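Local structure of lactaldehyde dehydrogenase (Methanocaldococcus jannaschii, 3PQA) at residues L251-L256 with I399-I404; G279-D284 with I374-T379. The protein oxidises (S)-lactaldehyde to (S)-lactate with NAD(+), which it prefers to NADP, as a homotetrameric aldehyde dehydrogenase serving coenzyme F420 biosynthesis. One frame throughout, in Å; residues are numbered along the deposited sequence. Where two conformers were deposited one is given.

Contact 1: residues L251-L256 with I399-I404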
loop_
_atom_site.group_PDB
_atom_site.type_symbol
_atom_site.label_atom_id
_atom_site.label_comp_id
_atom_site.label_asym_id
_atom_site.label_seq_id
_atom_site.Cartn_x
_atom_site.Cartn_y
_atom_site.Cartn_z
ATOM N N LEU B 251 34.011 -11.377 -1.366
ATOM C CA LEU B 251 34.158 -12.782 -1.782
ATOM C C LEU B 251 35.193 -12.913 -2.903
ATOM O O LEU B 251 35.529 -11.936 -3.557
ATOM C CB LEU B 251 32.820 -13.383 -2.220
ATOM C CG LEU B 251 31.707 -13.423 -1.166
ATOM C CD1 LEU B 251 30.569 -14.301 -1.649
ATOM C CD2 LEU B 251 32.230 -13.957 0.148
ATOM N N LYS B 252 35.687 -14.123 -3.129
ATOM C CA LYS B 252 36.776 -14.325 -4.090
ATOM C C LYS B 252 36.396 -14.012 -5.539
ATOM O O LYS B 252 37.277 -13.824 -6.372
ATOM C CB LYS B 252 37.349 -15.744 -3.978
ATOM C CG LYS B 252 36.383 -16.850 -4.381
ATOM C CD LYS B 252 37.019 -18.226 -4.142
ATOM C CE LYS B 252 36.064 -19.350 -4.510
ATOM N NZ LYS B 252 34.910 -19.439 -3.553
ATOM N N ASP B 253 35.099 -13.968 -5.841
ATOM C CA ASP B 253 34.660 -13.638 -7.192
ATOM C C ASP B 253 34.323 -12.149 -7.388
ATOM O O ASP B 253 33.821 -11.764 -8.446
ATOM C CB ASP B 253 33.463 -14.506 -7.596
ATOM C CG ASP B 253 32.190 -14.097 -6.892
ATOM O OD1 ASP B 253 32.235 -13.851 -5.661
ATOM O OD2 ASP B 253 31.154 -13.995 -7.573
ATOM N N ALA B 254 34.583 -11.321 -6.380
ATOM C CA ALA B 254 34.285 -9.883 -6.452
ATOM C C ALA B 254 35.104 -9.174 -7.526
ATOM O O ALA B 254 36.243 -9.557 -7.792
ATOM C CB ALA B 254 34.533 -9.230 -5.099
ATOM N N ASP B 255 34.499 -8.165 -8.163
ATOM C CA ASP B 255 35.246 -7.225 -8.991
ATOM C C ASP B 255 36.112 -6.372 -8.056
ATOM O O ASP B 255 35.592 -5.488 -7.384
ATOM C CB ASP B 255 34.284 -6.333 -9.779
ATOM C CG ASP B 255 35.006 -5.338 -10.687
ATOM O OD1 ASP B 255 36.052 -4.776 -10.291
ATOM O OD2 ASP B 255 34.511 -5.099 -11.810
ATOM N N LEU B 256 37.418 -6.627 -8.034
ATOM C CA LEU B 256 38.306 -6.028 -7.027
ATOM C C LEU B 256 38.497 -4.522 -7.169
ATOM O O LEU B 256 38.522 -3.800 -6.166
ATOM C CB LEU B 256 39.661 -6.742 -7.004
ATOM C CG LEU B 256 39.666 -8.131 -6.361
ATOM C CD1 LEU B 256 41.090 -8.524 -6.009
ATOM C CD2 LEU B 256 38.773 -8.189 -5.127
ATOM N N ILE B 399 28.311 -6.876 0.996
ATOM C CA ILE B 399 28.955 -8.016 0.353
ATOM C C ILE B 399 29.259 -7.707 -1.112
ATOM O O ILE B 399 28.409 -7.185 -1.843
ATOM C CB ILE B 399 28.104 -9.302 0.469
ATOM C CG1 ILE B 399 28.789 -10.445 -0.285
ATOM C CG2 ILE B 399 26.680 -9.091 -0.054
ATOM C CD1 ILE B 399 28.372 -11.789 0.140
ATOM N N PHE B 400 30.474 -8.048 -1.526
ATOM C CA PHE B 400 30.902 -7.857 -2.895
ATOM C C PHE B 400 31.050 -9.238 -3.493
ATOM O O PHE B 400 31.856 -10.045 -3.016
ATOM C CB PHE B 400 32.223 -7.081 -2.931
ATOM C CG PHE B 400 32.090 -5.657 -2.452
ATOM C CD1 PHE B 400 32.115 -5.363 -1.094
ATOM C CD2 PHE B 400 31.927 -4.619 -3.373
ATOM C CE1 PHE B 400 31.967 -4.049 -0.649
ATOM C CE2 PHE B 400 31.785 -3.296 -2.942
ATOM C CZ PHE B 400 31.829 -3.010 -1.574
ATOM N N THR B 401 30.261 -9.507 -4.535
ATOM C CA THR B 401 30.254 -10.798 -5.218
ATOM C C THR B 401 29.470 -10.638 -6.510
ATOM O O THR B 401 28.649 -9.717 -6.626
ATOM C CB THR B 401 29.617 -11.947 -4.341
ATOM O OG1 THR B 401 29.716 -13.205 -5.024
ATOM C CG2 THR B 401 28.134 -11.660 -3.987
ATOM N N ASN B 402 29.739 -11.523 -7.475
ATOM C CA ASN B 402 28.981 -11.607 -8.715
ATOM C C ASN B 402 28.063 -12.827 -8.747
ATOM O O ASN B 402 27.433 -13.101 -9.763
ATOM C CB ASN B 402 29.945 -11.647 -9.909
ATOM C CG ASN B 402 30.568 -10.299 -10.193
ATOM O OD1 ASN B 402 29.876 -9.279 -10.225
ATOM N ND2 ASN B 402 31.879 -10.282 -10.405
ATOM N N ASP B 403 27.995 -13.559 -7.629
ATOM C CA ASP B 403 27.271 -14.837 -7.536
ATOM C C ASP B 403 25.848 -14.628 -6.986
ATOM O O ASP B 403 25.674 -14.165 -5.853
ATOM C CB ASP B 403 28.086 -15.759 -6.608
ATOM C CG ASP B 403 27.581 -17.195 -6.568
ATOM O OD1 ASP B 403 26.403 -17.427 -6.221
ATOM O OD2 ASP B 403 28.422 -18.105 -6.816
ATOM N N ILE B 404 24.835 -14.952 -7.792
ATOM C CA ILE B 404 23.432 -14.782 -7.380
ATOM C C ILE B 404 23.143 -15.486 -6.058
ATOM O O ILE B 404 22.672 -14.857 -5.097
ATOM C CB ILE B 404 22.444 -15.283 -8.484
ATOM C CG1 ILE B 404 22.542 -14.385 -9.714
ATOM C CG2 ILE B 404 20.996 -15.329 -7.952
ATOM C CD1 ILE B 404 21.792 -14.918 -10.935
#

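Contact 2: residues G279-D284 with I374-T379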
loop_
_atom_site.group_PDB
_atom_site.type_symbol
_atom_site.label_atom_id
_atom_site.label_comp_id
_atom_site.label_asym_id
_atom_site.label_seq_id
_atom_site.Cartn_x
_atom_site.Cartn_y
_atom_site.Cartn_z
ATOM N N GLY B 279 33.443 -0.727 9.213
ATOM C CA GLY B 279 34.000 -1.090 10.528
ATOM C C GLY B 279 35.007 -2.221 10.449
ATOM O O GLY B 279 35.931 -2.305 11.275
ATOM N N MET B 280 34.811 -3.124 9.494
ATOM C CA MET B 280 35.790 -4.196 9.244
ATOM C C MET B 280 35.608 -4.689 7.824
ATOM O O MET B 280 34.509 -4.589 7.264
ATOM C CB MET B 280 35.651 -5.350 10.278
ATOM C CG MET B 280 34.358 -6.198 10.234
ATOM S SD MET B 280 34.241 -7.515 11.513
ATOM C CE MET B 280 32.911 -6.881 12.567
ATOM N N ILE B 281 36.688 -5.180 7.226
ATOM C CA ILE B 281 36.593 -5.796 5.896
ATOM C C ILE B 281 36.988 -7.251 6.088
ATOM O O ILE B 281 38.071 -7.522 6.638
ATOM C CB ILE B 281 37.528 -5.114 4.843
ATOM C CG1 ILE B 281 37.159 -3.635 4.676
ATOM C CG2 ILE B 281 37.487 -5.857 3.483
ATOM C CD1 ILE B 281 38.090 -2.851 3.753
ATOM N N LEU B 282 36.095 -8.159 5.686
ATOM C CA LEU B 282 36.392 -9.584 5.603
ATOM C C LEU B 282 36.682 -9.910 4.144
ATOM O O LEU B 282 35.886 -9.588 3.263
ATOM C CB LEU B 282 35.226 -10.421 6.150
ATOM C CG LEU B 282 34.622 -9.962 7.481
ATOM C CD1 LEU B 282 33.476 -10.885 7.897
ATOM C CD2 LEU B 282 35.697 -9.925 8.554
ATOM N N VAL B 283 37.830 -10.528 3.887
ATOM C CA VAL B 283 38.238 -10.808 2.516
ATOM C C VAL B 283 38.672 -12.261 2.382
ATOM O O VAL B 283 39.346 -12.800 3.257
ATOM C CB VAL B 283 39.335 -9.806 2.014
ATOM C CG1 VAL B 283 40.603 -9.858 2.887
ATOM C CG2 VAL B 283 39.652 -10.030 0.531
ATOM N N ASP B 284 38.249 -12.903 1.298
ATOM C CA ASP B 284 38.639 -14.291 1.057
ATOM C C ASP B 284 40.157 -14.434 1.032
ATOM O O ASP B 284 40.837 -13.634 0.389
ATOM C CB ASP B 284 38.061 -14.804 -0.255
ATOM C CG ASP B 284 38.141 -16.315 -0.354
ATOM O OD1 ASP B 284 37.164 -16.973 0.041
ATOM O OD2 ASP B 284 39.191 -16.842 -0.786
ATOM N N ILE B 374 40.758 0.982 9.675
ATOM C CA ILE B 374 40.137 -0.163 9.018
ATOM C C ILE B 374 40.886 -1.474 9.286
ATOM O O ILE B 374 42.002 -1.668 8.777
ATOM C CB ILE B 374 40.048 0.039 7.486
ATOM C CG1 ILE B 374 39.507 1.438 7.129
ATOM C CG2 ILE B 374 39.255 -1.117 6.824
ATOM C CD1 ILE B 374 38.099 1.767 7.710
ATOM N N PRO B 375 40.272 -2.373 10.078
ATOM C CA PRO B 375 40.794 -3.730 10.226
ATOM C C PRO B 375 40.348 -4.595 9.056
ATOM O O PRO B 375 39.182 -4.532 8.628
ATOM C CB PRO B 375 40.146 -4.221 11.512
ATOM C CG PRO B 375 38.816 -3.477 11.541
ATOM C CD PRO B 375 39.058 -2.146 10.891
ATOM N N ILE B 376 41.290 -5.378 8.538
ATOM C CA ILE B 376 41.030 -6.310 7.451
ATOM C C ILE B 376 41.341 -7.700 7.986
ATOM O O ILE B 376 42.410 -7.908 8.571
ATOM C CB ILE B 376 41.922 -6.020 6.221
ATOM C CG1 ILE B 376 41.606 -4.623 5.652
ATOM C CG2 ILE B 376 41.734 -7.118 5.151
ATOM C CD1 ILE B 376 42.577 -4.126 4.599
ATOM N N ILE B 377 40.410 -8.636 7.800
ATOM C CA ILE B 377 40.564 -9.994 8.289
ATOM C C ILE B 377 40.473 -10.936 7.110
ATOM O O ILE B 377 39.462 -10.947 6.399
ATOM C CB ILE B 377 39.459 -10.376 9.307
ATOM C CG1 ILE B 377 39.437 -9.411 10.498
ATOM C CG2 ILE B 377 39.597 -11.850 9.740
ATOM C CD1 ILE B 377 38.603 -8.135 10.253
ATOM N N ARG B 378 41.524 -11.719 6.876
ATOM C CA ARG B 378 41.452 -12.701 5.795
ATOM C C ARG B 378 40.867 -13.998 6.345
ATOM O O ARG B 378 41.224 -14.440 7.442
ATOM C CB ARG B 378 42.812 -12.915 5.102
ATOM C CG ARG B 378 43.783 -13.843 5.816
ATOM C CD ARG B 378 45.059 -13.995 5.000
ATOM N NE ARG B 378 45.779 -12.728 4.883
ATOM C CZ ARG B 378 46.593 -12.404 3.881
ATOM N NH1 ARG B 378 47.196 -11.218 3.873
ATOM N NH2 ARG B 378 46.804 -13.258 2.882
ATOM N N THR B 379 39.931 -14.584 5.611
ATOM C CA THR B 379 39.251 -15.765 6.096
ATOM C C THR B 379 38.669 -16.597 4.960
ATOM O O THR B 379 38.774 -16.219 3.797
ATOM C CB THR B 379 38.140 -15.388 7.119
ATOM O OG1 THR B 379 37.628 -16.582 7.711
ATOM C CG2 THR B 379 37.022 -14.629 6.447
#

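Contact 1: residues L251-L256 with I399-I404
Asp253 turns its carboxylate onto the hydroxyl of Thr401 and the backbone N of Asn402. Thr401 OG1 donates to Asp253 OD1 at 2.7 Å, on the syn side of that oxygen, while Asn402 N reaches Asp253 OD2 at 2.9 Å from about 45° above the carboxylate plane. The carboxylate swings over because CG stands between the backbone N and the carbonyl carbon (chi1 73°). Thr401 OG1 serves twice: besides giving its proton to Asp253 it accepts from Asp403 N at 3.1 Å in an ST turn. Without the carboxylate, as with an alanine here, the Thr401 hydroxyl and Asn402 N would probably lose their acceptor, and the turn at 401-403 would be freer to shift.

Packing is tight on the inner side. Leu251 N bonds to Phe400 O at 3.0 Å, and Leu251 CD1 meets the tip of Ile399, CD1, at 3.8 Å while running alongside Thr401. Ala254 CB presses on Phe400 CB, also at 3.8 Å; the Phe400 ring itself leads away, onto Ala259, Ala262 and Leu263 of helix 256-268, and Phe410 of helix 404-413 covers Leu251 and Ile399. The outer side is looser: Asp253 and Asn402 are partly exposed there, and a weak bond from Asn402 ND2 to Asp253 O is doubtful, resting on one of two conformers. Asn402 also faces another subunit, to which its backbone is hydrogen-bonded.

Asp255 and Asp403 mark where each loop turns into its helix, N-capping it through Lys258 N and Lys406 N. The type I turn from Leu251 to Ala254 packs against the end of the neighbouring parallel strand, 396-400, an arrangement typical of the strand-to-helix loops at the carboxyl edge of a parallel alpha/beta sheet, here in an aldehyde dehydrogenase.

Contact 2: residues G279-D284 with I374-T379
Ile281, paired with Ile376 in two parallel strands, bonds through both backbone groups to the residues flanking that partner: its N to Pro375 O at 2.9 Å, its O from Ile377 N at 2.8 Å. Val283 then takes over as the bonding residue, its N meeting Ile377 O and its O receiving Thr379 N. At the start of the ladder the Pro375 ring has no N-H to give, and its CG instead lies 3.1 Å from Gly279 O. Met280 CB rests on the same Pro375 CG.

On one face Ile281 CD1 crosses to Ile374 CG2 at 3.7 Å, and Val283 CG1 meets Ile376 CG2 at the same distance; Val283 CG1 sits between its own backbone N and carbonyl carbon (chi1 60°), which aims it along the sheet at Ile376. On the other face Leu282 and Ile377 lie side by side, CD2 to CD1 3.8 Å.

The segments, 27° apart, are neighbours in the mixed, largely parallel sheet of the aldehyde dehydrogenase domain that carries Cys275, the catalytic residue by similarity. Gly279 lies about 11 Å from the Cys275 side chain.

Helix 288-300 covers the face of Ile281 and Val283, with Phe295 on Ile281 and Ala288 on Val283. Ile387 of helix 384-388 lies over Met280 and Leu282. Beyond this apolar shell, Arg378 bends away at chi3 (64°) and carries its guanidinium into salt bridges with Glu357 and Asp289, while Asp284 OD2 accepts from Ser286 N just past the strand.

Going from the N terminus, the chain first reaches these contacts at strand 246-250, which runs into the 251-256 loop; helix 256-268 follows, and the chain returns as strand 278-284. It then passes through helices 288-300 and 320-335 and strand 350-357 to strand 373-379, where contact 2 closes the inner loop. After helix 384-388, strand 396-400 leads to 399-404 and contact 1 closes the outer one, so the two loops nest without crossing. Both contacts belong to one sheet: strand 246-250 pairs with 278-284 on one flank and 396-400 on the other. Their centres are 14 Å apart, and they touch directly where Lys252 CB packs on Asp284 CG at 3.8 Å.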